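Local atomic coordinates of dihydrodipicolinate synthase (Agrobacterium tumefaciens, PDB entry 3B4U), a protein that probably catalyses the condensation of pyruvate with aspartate semialdehyde in lysine biosynthesis, as a Schiff-base-forming TIM-barrel enzyme of the dihydrodipicolinate synthase family. Residues B[56-61]-B[88-93]; B[82-87]-B[122-127]. One frame throughout, in Å; residues are numbered along the deposited sequence.

Overall arrangement
Both contacts lie on the outer helical layer of the TIM barrel and share helix 84-96. Contact 1 joins that helix to helix 57-67, which precedes it, and contact 2 joins its first turn to helix 115-129, which follows it. The segments therefore alternate along the chain: 56-61, 82-87, 88-93, 122-127. The contact centres are about 14 Å apart, and Ala88 CB of contact 1 touches Val125 O of contact 2 at 3.8 Å. One helix is thus held between two neighbours, through polar, water-bridged side chains on one flank and apolar packing on the other. Both contacts also reach the second subunit, and Asp82 of contact 2 binds a magnesium ion there.

Contact 1. Residues B[56-61]-B[88-93]; sequences RERQAI and ADQSAE
Gln59 and Glu93 mark the closest backbone approach between residues 56-61 and 88-93, yet their CA atoms remain 8.5 Å apart, so side chains and water must bridge the helices. In the TIM barrel these are consecutive outer helices, 57-67 and 84-96, linked through strand 75-79. Only 186 Å² is buried between the segments, in keeping with this separation.

Arg58 and Gln90 form the inner layer. The first torsion of Arg58 (chi1 65°) places CG between the backbone N and the carbonyl carbon, and a bend at chi3 turns the guanidinium across Gln90. The amide then stacks on it, with the two planes 19° apart. Gln90 OE1 sits over the centre of one guanidinium face, 3.2 Å from Arg58 CZ; its approach to NE and NH1 is too poorly directed for a hydrogen bond. Arg58 NH2 donates instead to Gly78 O of strand 75-79 and to a water in plane at the guanidinium edge, which in turn donates a hydrogen bond to Gln90 O.

Farther out, Gln59 NE2 donates an almost straight bond (170°) to Glu93 OE1 at 2.9 Å. The acceptor lies nearly in the amide plane of Gln59, but the donor reaches the syn side of OE1 from well outside the carboxylate plane. Beyond the pair, Arg56 makes a salt bridge with Asp89 of the second subunit. Glu93 OE1 is gripped a second time, by a water that donates to it at 2.9 Å and accepts from Arg58 NE at 3.1 Å.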
ATOM      1  N   ARG B  56      -3.419 -12.161  -9.091  1.00  6.51           N
ATOM      2  CA  ARG B  56      -3.922 -13.349  -9.764  1.00  6.23           C
ATOM      3  C   ARG B  56      -4.796 -14.176  -8.837  1.00  6.20           C
ATOM      4  O   ARG B  56      -5.856 -14.659  -9.250  1.00  6.85           O
ATOM      5  CB  ARG B  56      -2.767 -14.198 -10.327  1.00  7.02           C
ATOM      6  CG  ARG B  56      -2.005 -13.501 -11.418  1.00  8.14           C
ATOM      7  CD  ARG B  56      -0.888 -14.341 -11.971  1.00  8.63           C
ATOM      8  NE  ARG B  56       0.220 -14.561 -11.051  1.00  8.19           N
ATOM      9  CZ  ARG B  56       0.571 -15.749 -10.575  1.00  8.67           C
ATOM     10  NH1 ARG B  56      -0.165 -16.843 -10.777  1.00  9.48           N
ATOM     11  NH2 ARG B  56       1.681 -15.842  -9.883  1.00  8.67           N
ATOM     12  N   GLU B  57      -4.411 -14.298  -7.557  1.00  6.23           N
ATOM     13  CA  GLU B  57      -5.225 -15.032  -6.620  1.00  6.56           C
ATOM     14  C   GLU B  57      -6.647 -14.496  -6.533  1.00  6.42           C
ATOM     15  O   GLU B  57      -7.612 -15.265  -6.512  1.00  6.56           O
ATOM     16  CB  GLU B  57      -4.606 -14.995  -5.226  1.00  6.85           C
ATOM     17  CG  GLU B  57      -3.404 -15.854  -5.043  1.00  7.49           C
ATOM     18  CD  GLU B  57      -2.853 -15.784  -3.661  1.00  8.83           C
ATOM     19  OE1 GLU B  57      -2.811 -14.686  -3.064  1.00  9.64           O
ATOM     20  OE2 GLU B  57      -2.430 -16.838  -3.146  1.00 12.48           O
ATOM     21  N   ARG B  58      -6.803 -13.179  -6.515  1.00  5.68           N
ATOM     22  CA  ARG B  58      -8.147 -12.627  -6.375  1.00  6.35           C
ATOM     23  C   ARG B  58      -9.013 -12.967  -7.585  1.00  6.18           C
ATOM     24  O   ARG B  58     -10.222 -13.101  -7.446  1.00  7.01           O
ATOM     25  CB  ARG B  58      -8.082 -11.132  -6.117  1.00  7.66           C
ATOM     26  CG  ARG B  58      -7.540 -10.275  -7.206  1.00  7.39           C
ATOM     27  CD  ARG B  58      -7.468  -8.817  -6.755  1.00  7.39           C
ATOM     28  NE  ARG B  58      -8.791  -8.180  -6.741  1.00  7.54           N
ATOM     29  CZ  ARG B  58      -9.320  -7.531  -5.711  1.00  6.59           C
ATOM     30  NH1 ARG B  58      -8.742  -7.444  -4.524  1.00  6.90           N
ATOM     31  NH2 ARG B  58     -10.501  -6.978  -5.875  1.00  6.97           N
ATOM     32  N   GLN B  59      -8.395 -13.043  -8.765  1.00  6.61           N
ATOM     33  CA  GLN B  59      -9.130 -13.412  -9.977  1.00  6.92           C
ATOM     34  C   GLN B  59      -9.601 -14.853  -9.909  1.00  6.26           C
ATOM     35  O   GLN B  59     -10.732 -15.161 -10.262  1.00  6.89           O
ATOM     36  CB  GLN B  59      -8.259 -13.145 -11.207  1.00  6.94           C
ATOM     37  CG  GLN B  59      -7.905 -11.670 -11.374  1.00  8.05           C
ATOM     38  CD  GLN B  59      -6.891 -11.391 -12.465  1.00  8.00           C
ATOM     39  OE1 GLN B  59      -5.921 -12.114 -12.657  1.00  9.02           O
ATOM     40  NE2 GLN B  59      -7.084 -10.288 -13.125  1.00 11.20           N
ATOM     41  N   ALA B  60      -8.742 -15.742  -9.442  1.00  6.04           N
ATOM     42  CA  ALA B  60      -9.093 -17.139  -9.264  1.00  6.52           C
ATOM     43  C   ALA B  60     -10.212 -17.285  -8.234  1.00  5.94           C
ATOM     44  O   ALA B  60     -11.145 -18.044  -8.426  1.00  6.53           O
ATOM     45  CB  ALA B  60      -7.862 -17.942  -8.864  1.00  7.08           C
ATOM     46  N   ILE B  61     -10.117 -16.558  -7.123  1.00  5.89           N
ATOM     47  CA  ILE B  61     -11.103 -16.643  -6.067  1.00  6.12           C
ATOM     48  C   ILE B  61     -12.459 -16.148  -6.549  1.00  6.54           C
ATOM     49  O   ILE B  61     -13.482 -16.817  -6.351  1.00  6.30           O
ATOM     50  CB  ILE B  61     -10.615 -15.884  -4.826  1.00  5.98           C
ATOM     51  CG1 ILE B  61      -9.419 -16.609  -4.193  1.00  6.62           C
ATOM     52  CG2 ILE B  61     -11.746 -15.739  -3.800  1.00  7.28           C
ATOM     53  CD1 ILE B  61      -8.605 -15.736  -3.239  1.00  8.05           C
ATOM     54  N   ALA B  88      -8.383   0.696 -11.157  1.00  7.42           N
ATOM     55  CA  ALA B  88      -9.371   0.613 -12.209  1.00  7.69           C
ATOM     56  C   ALA B  88      -9.524  -0.804 -12.764  1.00  7.55           C
ATOM     57  O   ALA B  88     -10.621  -1.261 -13.003  1.00  8.30           O
ATOM     58  CB  ALA B  88      -9.036   1.587 -13.309  1.00  8.58           C
ATOM     59  N   ASP B  89      -8.412  -1.501 -12.952  1.00  7.50           N
ATOM     60  CA  ASP B  89      -8.470  -2.833 -13.533  1.00  7.65           C
ATOM     61  C   ASP B  89      -9.210  -3.789 -12.610  1.00  8.09           C
ATOM     62  O   ASP B  89     -10.084  -4.534 -13.040  1.00  8.03           O
ATOM     63  CB  ASP B  89      -7.073  -3.378 -13.829  1.00  8.38           C
ATOM     64  CG  ASP B  89      -6.437  -2.776 -15.080  1.00  9.63           C
ATOM     65  OD1 ASP B  89      -7.102  -2.017 -15.839  1.00 11.27           O
ATOM     66  OD2 ASP B  89      -5.242  -3.077 -15.282  1.00 10.53           O
ATOM     67  N   GLN B  90      -8.889  -3.746 -11.320  1.00  7.57           N
ATOM     68  CA  GLN B  90      -9.545  -4.644 -10.345  1.00  7.74           C
ATOM     69  C   GLN B  90     -11.027  -4.289 -10.247  1.00  7.67           C
ATOM     70  O   GLN B  90     -11.900  -5.161 -10.193  1.00  8.11           O
ATOM     71  CB  GLN B  90      -8.877  -4.575  -8.957  1.00  7.53           C
ATOM     72  CG  GLN B  90      -7.487  -5.154  -8.907  1.00  8.53           C
ATOM     73  CD  GLN B  90      -6.934  -5.207  -7.481  1.00  8.86           C
ATOM     74  OE1 GLN B  90      -7.645  -4.986  -6.512  1.00  8.47           O
ATOM     75  NE2 GLN B  90      -5.665  -5.554  -7.359  1.00 11.87           N
ATOM     76  N   SER B  91     -11.334  -3.008 -10.206  1.00  6.72           N
ATOM     77  CA  SER B  91     -12.735  -2.560 -10.114  1.00  7.24           C
ATOM     78  C   SER B  91     -13.517  -2.983 -11.347  1.00  7.18           C
ATOM     79  O   SER B  91     -14.626  -3.515 -11.223  1.00  7.67           O
ATOM     80  CB  SER B  91     -12.798  -1.060  -9.946  1.00  7.36           C
ATOM     81  OG  SER B  91     -12.223  -0.619  -8.725  1.00  7.29           O
ATOM     82  N   ALA B  92     -12.969  -2.720 -12.529  1.00  7.59           N
ATOM     83  CA  ALA B  92     -13.667  -3.073 -13.770  1.00  7.77           C
ATOM     84  C   ALA B  92     -13.931  -4.565 -13.867  1.00  8.14           C
ATOM     85  O   ALA B  92     -15.007  -4.988 -14.293  1.00  8.38           O
ATOM     86  CB  ALA B  92     -12.885  -2.560 -14.986  1.00  9.35           C
ATOM     87  N   GLU B  93     -12.978  -5.374 -13.476  1.00  7.77           N
ATOM     88  CA  GLU B  93     -13.154  -6.822 -13.556  1.00  8.29           C
ATOM     89  C   GLU B  93     -14.306  -7.284 -12.675  1.00  7.98           C
ATOM     90  O   GLU B  93     -15.132  -8.023 -13.099  1.00  7.97           O
ATOM     91  CB  GLU B  93     -11.896  -7.544 -13.099  1.00  8.75           C
ATOM     92  CG  GLU B  93     -10.770  -7.487 -14.058  1.00 14.09           C
ATOM     93  CD  GLU B  93      -9.486  -8.001 -13.437  1.00 15.52           C
ATOM     94  OE1 GLU B  93      -9.602  -8.932 -12.651  1.00 14.82           O
ATOM     95  OE2 GLU B  93      -8.435  -7.496 -13.783  1.00 16.87           O
TER
HETATM   96  O   HOH W   1     -11.520  -7.447  -8.558  1.00 12.68           O
HETATM   97  O   HOH W   2      -9.179  -8.488  -9.802  1.00 13.01           O

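Contact 2. Residues B[82-87]-B[122-127]. With MG (magnesium ion), chain C.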
ATOM      1  N   ASP B  82      -2.615   1.085  -4.930  1.00  6.43           N
ATOM      2  CA  ASP B  82      -2.094   2.451  -4.875  1.00  6.47           C
ATOM      3  C   ASP B  82      -2.016   3.147  -6.216  1.00  6.53           C
ATOM      4  O   ASP B  82      -1.786   4.353  -6.261  1.00  8.51           O
ATOM      5  CB  ASP B  82      -0.744   2.464  -4.174  1.00  6.32           C
ATOM      6  CG  ASP B  82      -0.822   1.729  -2.852  1.00  6.39           C
ATOM      7  OD1 ASP B  82      -1.811   1.989  -2.119  1.00  6.77           O
ATOM      8  OD2 ASP B  82       0.054   0.889  -2.576  1.00  6.64           O
ATOM      9  N   SER B  83      -2.212   2.429  -7.308  1.00  6.43           N
ATOM     10  CA  SER B  83      -2.137   3.025  -8.631  1.00  6.83           C
ATOM     11  C   SER B  83      -3.516   3.107  -9.230  1.00  7.17           C
ATOM     12  O   SER B  83      -4.406   2.267  -8.994  1.00  6.99           O
ATOM     13  CB  SER B  83      -1.213   2.202  -9.550  1.00  7.63           C
ATOM     14  OG  SER B  83      -1.750   0.910  -9.786  1.00  8.30           O
ATOM     15  N   ILE B  84      -3.686   4.119 -10.085  1.00  7.19           N
ATOM     16  CA  ILE B  84      -4.905   4.301 -10.838  1.00  7.91           C
ATOM     17  C   ILE B  84      -5.163   3.080 -11.710  1.00  7.87           C
ATOM     18  O   ILE B  84      -6.300   2.586 -11.773  1.00  8.04           O
ATOM     19  CB  ILE B  84      -4.795   5.602 -11.688  1.00  8.53           C
ATOM     20  CG1 ILE B  84      -4.820   6.832 -10.758  1.00  9.93           C
ATOM     21  CG2 ILE B  84      -5.906   5.662 -12.744  1.00  9.90           C
ATOM     22  CD1 ILE B  84      -4.187   8.079 -11.382  1.00 11.19           C
ATOM     23  N   GLU B  85      -4.144   2.611 -12.428  1.00  7.41           N
ATOM     24  CA  GLU B  85      -4.314   1.496 -13.359  1.00  7.69           C
ATOM     25  C   GLU B  85      -4.802   0.254 -12.654  1.00  7.42           C
ATOM     26  O   GLU B  85      -5.746  -0.399 -13.091  1.00  7.26           O
ATOM     27  CB  GLU B  85      -2.994   1.219 -14.089  1.00  7.34           C
ATOM     28  CG  GLU B  85      -3.111   0.093 -15.095  1.00  9.30           C
ATOM     29  CD  GLU B  85      -1.866  -0.019 -15.952  1.00  9.45           C
ATOM     30  OE1 GLU B  85      -0.810  -0.428 -15.437  1.00  9.02           O
ATOM     31  OE2 GLU B  85      -1.948   0.311 -17.165  1.00 10.66           O
ATOM     32  N   ASP B  86      -4.171  -0.091 -11.546  1.00  7.29           N
ATOM     33  CA  ASP B  86      -4.551  -1.342 -10.876  1.00  7.54           C
ATOM     34  C   ASP B  86      -5.906  -1.198 -10.169  1.00  7.08           C
ATOM     35  O   ASP B  86      -6.687  -2.135 -10.175  1.00  7.58           O
ATOM     36  CB  ASP B  86      -3.502  -1.777  -9.875  1.00  7.13           C
ATOM     37  CG  ASP B  86      -2.267  -2.295 -10.513  1.00  8.74           C
ATOM     38  OD1 ASP B  86      -2.002  -2.040 -11.691  1.00  8.69           O
ATOM     39  OD2 ASP B  86      -1.542  -3.017  -9.807  1.00 11.80           O
ATOM     40  N   ALA B  87      -6.197  -0.033  -9.600  1.00  6.86           N
ATOM     41  CA  ALA B  87      -7.491   0.147  -8.968  1.00  7.63           C
ATOM     42  C   ALA B  87      -8.597   0.070 -10.001  1.00  7.82           C
ATOM     43  O   ALA B  87      -9.641  -0.562  -9.774  1.00  7.64           O
ATOM     44  CB  ALA B  87      -7.554   1.486  -8.225  1.00  8.36           C
ATOM     45  N   PHE B 122      -9.389   9.503  -7.408  1.00  6.46           N
ATOM     46  CA  PHE B 122     -10.649   8.818  -7.627  1.00  7.06           C
ATOM     47  C   PHE B 122     -11.209   9.134  -9.014  1.00  7.53           C
ATOM     48  O   PHE B 122     -11.678   8.251  -9.712  1.00  7.37           O
ATOM     49  CB  PHE B 122     -11.659   9.177  -6.533  1.00  7.38           C
ATOM     50  CG  PHE B 122     -11.439   8.494  -5.210  1.00  6.29           C
ATOM     51  CD1 PHE B 122     -11.659   7.131  -5.068  1.00  6.88           C
ATOM     52  CD2 PHE B 122     -10.997   9.210  -4.119  1.00  7.28           C
ATOM     53  CE1 PHE B 122     -11.453   6.494  -3.861  1.00  7.47           C
ATOM     54  CE2 PHE B 122     -10.800   8.581  -2.911  1.00  7.60           C
ATOM     55  CZ  PHE B 122     -11.034   7.235  -2.781  1.00  7.51           C
ATOM     56  N   SER B 123     -11.169  10.403  -9.401  1.00  7.44           N
ATOM     57  CA  SER B 123     -11.648  10.762 -10.733  1.00  8.06           C
ATOM     58  C   SER B 123     -10.930   9.998 -11.834  1.00  8.36           C
ATOM     59  O   SER B 123     -11.553   9.510 -12.774  1.00  8.96           O
ATOM     60  CB  SER B 123     -11.462  12.250 -10.977  1.00  9.34           C
ATOM     61  OG  SER B 123     -11.958  12.588 -12.264  1.00 10.92           O
ATOM     62  N   ALA B 124      -9.609   9.878 -11.721  1.00  7.86           N
ATOM     63  CA  ALA B 124      -8.831   9.157 -12.731  1.00  8.37           C
ATOM     64  C   ALA B 124      -9.168   7.673 -12.749  1.00  8.10           C
ATOM     65  O   ALA B 124      -9.257   7.068 -13.811  1.00  8.53           O
ATOM     66  CB  ALA B 124      -7.348   9.366 -12.491  1.00  8.78           C
ATOM     67  N   VAL B 125      -9.386   7.089 -11.577  1.00  7.87           N
ATOM     68  CA  VAL B 125      -9.808   5.682 -11.508  1.00  7.67           C
ATOM     69  C   VAL B 125     -11.154   5.505 -12.211  1.00  7.88           C
ATOM     70  O   VAL B 125     -11.298   4.600 -13.030  1.00  8.33           O
ATOM     71  CB  VAL B 125      -9.884   5.188 -10.040  1.00  7.23           C
ATOM     72  CG1 VAL B 125     -10.528   3.800  -9.954  1.00  8.23           C
ATOM     73  CG2 VAL B 125      -8.484   5.154  -9.442  1.00  8.31           C
ATOM     74  N   PHE B 126     -12.107   6.364 -11.931  1.00  7.61           N
ATOM     75  CA  PHE B 126     -13.436   6.244 -12.519  1.00  8.52           C
ATOM     76  C   PHE B 126     -13.387   6.417 -14.035  1.00  9.39           C
ATOM     77  O   PHE B 126     -14.047   5.661 -14.761  1.00 10.65           O
ATOM     78  CB  PHE B 126     -14.411   7.231 -11.881  1.00  8.59           C
ATOM     79  CG  PHE B 126     -14.551   7.095 -10.388  1.00  7.41           C
ATOM     80  CD1 PHE B 126     -14.254   5.904  -9.705  1.00  8.34           C
ATOM     81  CD2 PHE B 126     -14.934   8.184  -9.649  1.00  8.11           C
ATOM     82  CE1 PHE B 126     -14.330   5.833  -8.341  1.00  8.54           C
ATOM     83  CE2 PHE B 126     -15.022   8.120  -8.285  1.00  8.65           C
ATOM     84  CZ  PHE B 126     -14.729   6.927  -7.635  1.00  9.03           C
ATOM     85  N   SER B 127     -12.604   7.382 -14.511  1.00  9.77           N
ATOM     86  CA  SER B 127     -12.437   7.586 -15.953  1.00 11.00           C
ATOM     87  C   SER B 127     -11.852   6.359 -16.611  1.00 11.09           C
ATOM     88  O   SER B 127     -12.261   5.985 -17.721  1.00 12.57           O
ATOM     89  CB  SER B 127     -11.536   8.791 -16.216  1.00 12.57           C
ATOM     90  OG  SER B 127     -11.348   8.972 -17.613  1.00 17.76           O
TER
HETATM   91 MG    MG C 295      -0.067  -0.758  -1.253  1.00  6.53          MG
HETATM   92  O   HOH W   3      -2.073  -0.420  -1.024  1.00  8.24           O
HETATM   93  O   HOH W   4       0.159   0.340   0.500  1.00  9.95           O
HETATM   94  O   HOH W   5      -0.320  -1.855  -3.010  1.00  8.87           O
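The first torsion of Ile84 sets both of its branches against Ala124. At chi1 -69° CG1 stands beside the backbone N and carries CD1 to Ala124 CB, 3.6 Å away, while CG2, anti to that N, lies against the Ala124 carbonyl, 3.8 Å from Ala124 O. Val125 meets the Ile84 backbone with CG2, which its own first torsion (171°) sets anti to the carbonyl carbon. This methyl reaches Ile84 and Ala87, three residues or about one turn apart on helix 84-96, and lies 3.9 Å from Ile84 CA and 4.0 Å from Ala87 CB.

The backbones come close here: the Ile84 and Val125 CA atoms are 5.1 Å apart, a close spacing consistent with the small Ala87 and Ala124 beside them. The interface is apolar, burying 193 Å² between the segments, and Trp121, one turn earlier on helix 115-129, also packs against Ile84 and Ala87.

Helices 84-96 and 115-129 are consecutive outer helices of the TIM barrel, separated in sequence by strand 101-104. The first of them begins just after the end of strand 75-79, and Ser83 is its N-cap: Ser83 OG accepts from Asp86 N at 3.2 Å, with an N-H...O angle of 153°. Ahead of the cap, the chain carries Asp82 away from the helix pair to a magnesium ion at the subunit interface.

Asp82 OD2 binds the metal at 2.1 Å, three waters are further ligands, and Asp82 OD2 of the second subunit is another. The carboxylate coordinates through OD2 alone. Its other oxygen, OD1, accepts from Ser108 N and has one of the metal-bound waters 2.7 Å away.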